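Local structure of lipid II:glycine glycyltransferase (Staphylococcus aureus, 6SNR) at residues A[241-244]-A[245-248]; A[251-254]-A[255-259]; A[329-332]-A[333-336]. The protein probably adds the first glycine of the pentaglycine cross-bridge to the lysine side chain of lipid II, using glycyl-tRNA as donor, during peptidoglycan synthesis. All blocks are in the same frame, centred on the assembly; numbering follows the deposited sequence.

Interaction 1. Residues A[241-244]-A[245-248]; sequences KVNQ and ELNE
Gln244 and Glu248, one helical turn apart, slant across one another at the surface of the helix. The chain of Gln244 bends at chi2 (78°), which turns its amide along the helix toward the later residue; NE2 of Gln244 then lies 3.4 Å from OE2 of Glu248, and the amide and carboxylate planes are 41° apart. Glu248 meets it with an extended chain, its CG also passing close to the Gln244 carbonyl.

A different orientation is seen three residues earlier in each segment. Lys241 and Glu245 run side by side in the same direction, and the touch is made by the aliphatic part of the lysine: CG of Lys241 is 3.6 Å from OE2 of Glu245. NZ of Lys241 stays 5.0 Å from OE2 of Glu245, so no salt bridge forms; any electrostatic attraction is probably longer-range.

Val242 and Leu246 also point the same way. With CG1 of Val242 anti to the backbone N (chi1 171°), that methyl is the branch that meets CD1 of Leu246, at 4.1 Å. Both residues touch Asn284 of helix 267-297, as does Glu245, while OD1 of Asn243 is hydrogen-bonded to Lys288 on the same helix.

Beneath the side chains the backbone repeats one bond, from Glu245 N to Lys241 O through Glu248 N to Gln244 O. Regular i to i+4 bonding, with an apolar pair and some polar groups meeting a partner helix while Gln244 and Glu248 lie at the surface, is characteristic of an amphipathic helix in an antiparallel helical hairpin, here the coiled-coil arm of a Fem ligase.

Interaction 2. Residues A[251-254]-A[255-259]; sequences AEIA and KWQQK
Trp256 N donates to Glu252 O at 3.0 Å, in a nearly straight bond with an N-H...O angle of 171°. The same carbonyl oxygen lies 3.4 Å from CD1 of the Trp256 indole, approaching the ring obliquely. Placing CG beside the backbone N (chi1 -75°) sends the indole back over this preceding turn.

The carbonyls on either side are satisfied in the same way: Ala251 O accepts from Lys255 N, and Ile253 O from Gln257 N at 2.9 Å. Ala254 O takes Gln258 N at 3.0 Å. Such unbroken i to i+4 bonding belongs to the long helix 235-262, which pairs with helix 267-297 in the helical arm of this FemABX-family enzyme. Trp256 packs on Ala270 and Ile274 of that partner, and Ile253 on Ala277 and Ile281.

Side-chain carbons mostly lie against the carbonyl oxygens of the preceding turn. Ile253 CG2 makes a carbon-carbon touch with CG of Gln257 at 4.1 Å, and that same CG of Gln257 lies 3.3 Å from Ile253 O. Opposite charges come only into the same neighbourhood, Glu252 OE1 lying 6.1 Å from Lys255 NZ. Farther along, Gln258 O accepts a hydrogen bond from the Thr262 hydroxyl, OG1.

Interaction 3. Residues A[329-332]-A[333-336]; sequences DFLP and NHHM
Pro332 meets its chain neighbour Asn333 where the helix begins, and Pro332 and Leu331 have the most surface buried by this contact. The proline ring folds over the following peptide, its CG 3.3 Å from the backbone N of Asn333. Lacking an N-H, Pro332 suits the first turn, where an amide would have no preceding helical carbonyl to bond, while its own O accepts from Met336 N at 2.9 Å. Its ring packs on the sheet, touching Val231 of strand 226-233 and Ser305 of strand 302-312.

Leu331 stands at the N-cap position, and its carbonyl serves two amides. His335 N reaches Leu331 O at 3.2 Å in a nearly straight bond, whereas the bond from His334 N to that oxygen is weak and bent (125°). The Leu331 side chain slants across the His334 imidazole, its CB 3.8 Å from ND1 of His334 and its CD2 4.0 Å from CE1 of His334. The ring swings back toward the leucine because its CG sits beside the backbone N, with chi1 at -63°. Helix 165-177 packs on this pair: Leu331 meets Ala174, and His334 meets Asn167 and Lys170.

Asn333 too touches Ser305, and its OD1 makes a weak hydrogen bond with OG of Ser323. The imidazole of His335 leads away from the helix start, its ND1 hydrogen-bonded to OG1 of Thr179.

Proline at N1 is characteristic of a helix N-terminus; here the N-cap residue Leu331 has positive phi (50°). The turn carries the chain from strand 315-323 into helix 332-347, a strand-to-helix passage in the acetyltransferase-like fold of the FemABX family.

Interactions 1 and 2 share helix 235-262 and follow each other along it, their centres 16 Å apart; both are surface contacts in which one flank rests on helix 267-297. The side-chain touch between turns is valine on leucine in interaction 1, an apolar pair, and isoleucine on the aliphatic CG of a glutamine in interaction 2, where a tryptophan adds to the interhelical packing. Interaction 3 is partly buried and nearer the middle of the chain, about 23 Å from interaction 1 and 36 Å from interaction 2 between centres. There, between a sheet and helix 165-177, the first i to i+4 bonds of a helix begin, with one weak i to i+3 bond added at the N-cap carbonyl.

Interaction 1. Residues A[241-244]-A[245-248]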
loop_
_atom_site.group_PDB
_atom_site.type_symbol
_atom_site.label_atom_id
_atom_site.label_comp_id
_atom_site.label_asym_id
_atom_site.label_seq_id
_atom_site.Cartn_x
_atom_site.Cartn_y
_atom_site.Cartn_z
ATOM N N LYS A 241 -24.579 -20.515 -0.708
ATOM C CA LYS A 241 -24.034 -20.750 -2.025
ATOM C C LYS A 241 -24.144 -22.262 -2.368
ATOM O O LYS A 241 -24.470 -22.589 -3.488
ATOM C CB LYS A 241 -22.572 -20.284 -2.084
ATOM C CG LYS A 241 -21.810 -20.508 -3.385
ATOM C CD LYS A 241 -20.398 -19.892 -3.367
ATOM C CE LYS A 241 -19.512 -20.453 -2.240
ATOM N NZ LYS A 241 -18.054 -20.552 -2.559
ATOM N N VAL A 242 -23.831 -23.140 -1.412
ATOM C CA VAL A 242 -23.867 -24.589 -1.680
ATOM C C VAL A 242 -25.308 -25.018 -1.956
ATOM O O VAL A 242 -25.552 -25.756 -2.888
ATOM C CB VAL A 242 -23.225 -25.406 -0.540
ATOM C CG1 VAL A 242 -23.484 -26.915 -0.731
ATOM C CG2 VAL A 242 -21.736 -25.137 -0.471
ATOM N N ASN A 243 -26.254 -24.507 -1.186
ATOM C CA ASN A 243 -27.668 -24.837 -1.383
ATOM C C ASN A 243 -28.136 -24.448 -2.775
ATOM O O ASN A 243 -28.887 -25.182 -3.431
ATOM C CB ASN A 243 -28.532 -24.173 -0.316
ATOM C CG ASN A 243 -28.395 -24.828 1.035
ATOM O OD1 ASN A 243 -28.025 -25.999 1.120
ATOM N ND2 ASN A 243 -28.665 -24.080 2.108
ATOM N N GLN A 244 -27.692 -23.280 -3.236
ATOM C CA GLN A 244 -28.033 -22.840 -4.579
ATOM C C GLN A 244 -27.412 -23.758 -5.623
ATOM O O GLN A 244 -28.082 -24.116 -6.576
ATOM C CB GLN A 244 -27.636 -21.359 -4.819
ATOM C CG GLN A 244 -27.773 -20.887 -6.269
ATOM C CD GLN A 244 -29.205 -20.577 -6.679
ATOM O OE1 GLN A 244 -29.787 -19.595 -6.225
ATOM N NE2 GLN A 244 -29.773 -21.405 -7.556
ATOM N N GLU A 245 -26.150 -24.144 -5.439
ATOM C CA GLU A 245 -25.461 -25.066 -6.358
ATOM C C GLU A 245 -26.199 -26.400 -6.388
ATOM O O GLU A 245 -26.385 -26.966 -7.466
ATOM C CB GLU A 245 -23.977 -25.269 -5.986
ATOM C CG GLU A 245 -23.078 -24.066 -6.316
ATOM C CD GLU A 245 -21.618 -24.225 -5.879
ATOM O OE1 GLU A 245 -21.143 -25.371 -5.738
ATOM O OE2 GLU A 245 -20.922 -23.186 -5.688
ATOM N N LEU A 246 -26.642 -26.878 -5.228
ATOM C CA LEU A 246 -27.422 -28.143 -5.183
ATOM C C LEU A 246 -28.708 -28.019 -5.991
ATOM O O LEU A 246 -29.077 -28.924 -6.722
ATOM C CB LEU A 246 -27.757 -28.538 -3.761
ATOM C CG LEU A 246 -26.555 -28.999 -2.926
ATOM C CD1 LEU A 246 -26.907 -29.050 -1.448
ATOM C CD2 LEU A 246 -26.028 -30.340 -3.447
ATOM N N ASN A 247 -29.384 -26.885 -5.876
ATOM C CA ASN A 247 -30.603 -26.676 -6.672
ATOM C C ASN A 247 -30.298 -26.680 -8.150
ATOM O O ASN A 247 -31.011 -27.322 -8.927
ATOM C CB ASN A 247 -31.333 -25.394 -6.260
ATOM C CG ASN A 247 -31.811 -25.438 -4.819
ATOM O OD1 ASN A 247 -32.033 -26.509 -4.255
ATOM N ND2 ASN A 247 -31.980 -24.264 -4.215
ATOM N N GLU A 248 -29.221 -26.000 -8.550
ATOM C CA GLU A 248 -28.842 -25.946 -9.958
ATOM C C GLU A 248 -28.459 -27.348 -10.485
ATOM O O GLU A 248 -28.783 -27.690 -11.619
ATOM C CB GLU A 248 -27.705 -24.939 -10.173
ATOM C CG GLU A 248 -28.146 -23.494 -9.936
ATOM C CD GLU A 248 -27.016 -22.481 -9.945
ATOM O OE1 GLU A 248 -25.822 -22.861 -9.912
ATOM O OE2 GLU A 248 -27.334 -21.273 -9.929
#

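Interaction 2. Residues A[251-254]-A[255-259]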
loop_
_atom_site.group_PDB
_atom_site.type_symbol
_atom_site.label_atom_id
_atom_site.label_comp_id
_atom_site.label_asym_id
_atom_site.label_seq_id
_atom_site.Cartn_x
_atom_site.Cartn_y
_atom_site.Cartn_z
ATOM N N ALA A 251 -31.486 -29.376 -11.122
ATOM C CA ALA A 251 -32.132 -28.892 -12.358
ATOM C C ALA A 251 -31.412 -29.357 -13.632
ATOM O O ALA A 251 -32.081 -29.649 -14.628
ATOM C CB ALA A 251 -32.290 -27.376 -12.339
ATOM N N GLU A 252 -30.071 -29.419 -13.610
ATOM C CA GLU A 252 -29.313 -30.018 -14.702
ATOM C C GLU A 252 -29.744 -31.467 -14.908
ATOM O O GLU A 252 -29.919 -31.913 -16.038
ATOM C CB GLU A 252 -27.799 -29.996 -14.431
ATOM C CG GLU A 252 -27.103 -28.647 -14.520
ATOM C CD GLU A 252 -25.658 -28.725 -14.022
ATOM O OE1 GLU A 252 -25.025 -29.800 -14.189
ATOM O OE2 GLU A 252 -25.153 -27.723 -13.448
ATOM N N ILE A 253 -29.863 -32.214 -13.806
ATOM C CA ILE A 253 -30.211 -33.618 -13.895
ATOM C C ILE A 253 -31.604 -33.755 -14.512
ATOM O O ILE A 253 -31.805 -34.604 -15.383
ATOM C CB ILE A 253 -30.123 -34.331 -12.543
ATOM C CG1 ILE A 253 -28.659 -34.488 -12.167
ATOM C CG2 ILE A 253 -30.732 -35.723 -12.622
ATOM C CD1 ILE A 253 -28.379 -34.932 -10.735
ATOM N N ALA A 254 -32.543 -32.926 -14.059
ATOM C CA ALA A 254 -33.886 -32.901 -14.671
ATOM C C ALA A 254 -33.831 -32.725 -16.185
ATOM O O ALA A 254 -34.498 -33.465 -16.919
ATOM C CB ALA A 254 -34.745 -31.800 -14.057
ATOM N N LYS A 255 -33.038 -31.760 -16.645
ATOM C CA LYS A 255 -32.877 -31.447 -18.077
ATOM C C LYS A 255 -32.305 -32.639 -18.876
ATOM O O LYS A 255 -32.826 -32.988 -19.929
ATOM C CB LYS A 255 -31.997 -30.196 -18.231
ATOM C CG LYS A 255 -31.586 -29.826 -19.654
ATOM C CD LYS A 255 -30.481 -28.766 -19.675
ATOM C CE LYS A 255 -29.131 -29.339 -19.267
ATOM N NZ LYS A 255 -28.015 -28.359 -19.340
ATOM N N TRP A 256 -31.223 -33.253 -18.390
ATOM C CA TRP A 256 -30.662 -34.441 -19.053
ATOM C C TRP A 256 -31.581 -35.664 -18.988
ATOM O O TRP A 256 -31.595 -36.466 -19.907
ATOM C CB TRP A 256 -29.259 -34.789 -18.480
ATOM C CG TRP A 256 -28.184 -33.858 -18.952
ATOM C CD1 TRP A 256 -27.551 -32.895 -18.217
ATOM C CD2 TRP A 256 -27.636 -33.767 -20.287
ATOM N NE1 TRP A 256 -26.640 -32.217 -19.004
ATOM C CE2 TRP A 256 -26.655 -32.740 -20.269
ATOM C CE3 TRP A 256 -27.861 -34.461 -21.484
ATOM C CZ2 TRP A 256 -25.911 -32.389 -21.410
ATOM C CZ3 TRP A 256 -27.108 -34.108 -22.636
ATOM C CH2 TRP A 256 -26.147 -33.082 -22.578
ATOM N N GLN A 257 -32.347 -35.826 -17.916
ATOM C CA GLN A 257 -33.304 -36.918 -17.817
ATOM C C GLN A 257 -34.390 -36.776 -18.881
ATOM O O GLN A 257 -34.860 -37.764 -19.442
ATOM C CB GLN A 257 -33.956 -36.950 -16.431
ATOM C CG GLN A 257 -33.114 -37.665 -15.405
ATOM C CD GLN A 257 -33.922 -38.047 -14.184
ATOM O OE1 GLN A 257 -34.525 -37.193 -13.550
ATOM N NE2 GLN A 257 -33.929 -39.322 -13.855
ATOM N N GLN A 258 -34.791 -35.535 -19.129
ATOM C CA GLN A 258 -35.792 -35.260 -20.150
ATOM C C GLN A 258 -35.250 -35.503 -21.558
ATOM O O GLN A 258 -35.975 -36.000 -22.408
ATOM C CB GLN A 258 -36.346 -33.844 -19.988
ATOM C CG GLN A 258 -37.245 -33.699 -18.770
ATOM C CD GLN A 258 -38.392 -34.694 -18.774
ATOM O OE1 GLN A 258 -39.303 -34.593 -19.593
ATOM N NE2 GLN A 258 -38.342 -35.679 -17.871
ATOM N N LYS A 259 -33.978 -35.195 -21.803
ATOM C CA LYS A 259 -33.358 -35.542 -23.099
ATOM C C LYS A 259 -33.234 -37.056 -23.290
ATOM O O LYS A 259 -33.487 -37.594 -24.377
ATOM C CB LYS A 259 -31.991 -34.861 -23.250
ATOM C CG LYS A 259 -32.082 -33.348 -23.421
ATOM C CD LYS A 259 -32.044 -32.905 -24.880
ATOM C CE LYS A 259 -30.654 -32.417 -25.284
ATOM N NZ LYS A 259 -30.333 -31.069 -24.719
#

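Interaction 3. Residues A[329-332]-A[333-336]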
loop_
_atom_site.group_PDB
_atom_site.type_symbol
_atom_site.label_atom_id
_atom_site.label_comp_id
_atom_site.label_asym_id
_atom_site.label_seq_id
_atom_site.Cartn_x
_atom_site.Cartn_y
_atom_site.Cartn_z
ATOM N N ASP A 329 -5.571 -22.134 2.116
ATOM C CA ASP A 329 -6.043 -22.594 0.798
ATOM C C ASP A 329 -7.158 -21.752 0.179
ATOM O O ASP A 329 -7.427 -21.858 -1.010
ATOM C CB ASP A 329 -6.490 -24.072 0.872
ATOM C CG ASP A 329 -5.335 -25.043 0.815
ATOM O OD1 ASP A 329 -4.170 -24.618 0.994
ATOM O OD2 ASP A 329 -5.599 -26.256 0.581
ATOM N N PHE A 330 -7.769 -20.856 0.954
ATOM C CA PHE A 330 -8.720 -19.931 0.403
ATOM C C PHE A 330 -8.019 -18.734 -0.248
ATOM O O PHE A 330 -8.685 -17.909 -0.816
ATOM C CB PHE A 330 -9.654 -19.435 1.514
ATOM C CG PHE A 330 -10.786 -20.381 1.812
ATOM C CD1 PHE A 330 -10.582 -21.484 2.619
ATOM C CD2 PHE A 330 -12.037 -20.182 1.233
ATOM C CE1 PHE A 330 -11.624 -22.376 2.864
ATOM C CE2 PHE A 330 -13.079 -21.068 1.480
ATOM C CZ PHE A 330 -12.861 -22.156 2.314
ATOM N N LEU A 331 -6.698 -18.677 -0.151
ATOM C CA LEU A 331 -5.881 -17.601 -0.764
ATOM C C LEU A 331 -6.410 -16.207 -0.433
ATOM O O LEU A 331 -6.586 -15.370 -1.325
ATOM C CB LEU A 331 -5.767 -17.797 -2.269
ATOM C CG LEU A 331 -5.239 -19.204 -2.633
ATOM C CD1 LEU A 331 -5.615 -19.536 -4.065
ATOM C CD2 LEU A 331 -3.740 -19.283 -2.395
ATOM N N PRO A 332 -6.663 -15.939 0.856
ATOM C CA PRO A 332 -7.234 -14.638 1.239
ATOM C C PRO A 332 -6.391 -13.418 0.862
ATOM O O PRO A 332 -6.988 -12.427 0.453
ATOM C CB PRO A 332 -7.412 -14.763 2.741
ATOM C CG PRO A 332 -6.301 -15.653 3.143
ATOM C CD PRO A 332 -6.247 -16.706 2.043
ATOM N N ASN A 333 -5.067 -13.498 0.975
ATOM C CA ASN A 333 -4.188 -12.354 0.607
ATOM C C ASN A 333 -4.297 -12.010 -0.870
ATOM O O ASN A 333 -4.267 -10.848 -1.252
ATOM C CB ASN A 333 -2.730 -12.651 0.967
ATOM C CG ASN A 333 -2.523 -12.812 2.475
ATOM O OD1 ASN A 333 -1.970 -13.799 2.951
ATOM N ND2 ASN A 333 -2.961 -11.834 3.222
ATOM N N HIS A 334 -4.467 -13.016 -1.730
ATOM C CA HIS A 334 -4.597 -12.761 -3.169
ATOM C C HIS A 334 -5.913 -12.101 -3.512
ATOM O O HIS A 334 -5.962 -11.180 -4.352
ATOM C CB HIS A 334 -4.482 -14.097 -3.953
ATOM C CG HIS A 334 -3.159 -14.761 -3.798
ATOM N ND1 HIS A 334 -2.801 -15.450 -2.660
ATOM C CD2 HIS A 334 -2.092 -14.827 -4.620
ATOM C CE1 HIS A 334 -1.579 -15.917 -2.802
ATOM N NE2 HIS A 334 -1.132 -15.554 -3.988
ATOM N N HIS A 335 -6.983 -12.521 -2.828
ATOM C CA HIS A 335 -8.276 -11.888 -2.967
ATOM C C HIS A 335 -8.213 -10.420 -2.513
ATOM O O HIS A 335 -8.631 -9.505 -3.241
ATOM C CB HIS A 335 -9.328 -12.660 -2.149
ATOM C CG HIS A 335 -10.723 -12.368 -2.560
ATOM N ND1 HIS A 335 -11.828 -12.878 -1.895
ATOM C CD2 HIS A 335 -11.206 -11.579 -3.535
ATOM C CE1 HIS A 335 -12.922 -12.406 -2.447
ATOM N NE2 HIS A 335 -12.575 -11.627 -3.454
ATOM N N MET A 336 -7.606 -10.255 -1.333
ATOM C CA MET A 336 -7.382 -8.919 -0.729
ATOM C C MET A 336 -6.635 -7.943 -1.644
ATOM O O MET A 336 -7.148 -6.818 -1.910
ATOM C CB MET A 336 -6.615 -9.037 0.594
ATOM C CG MET A 336 -6.853 -7.847 1.516
ATOM S SD MET A 336 -6.065 -8.157 3.109
ATOM C CE MET A 336 -4.355 -8.362 2.769
#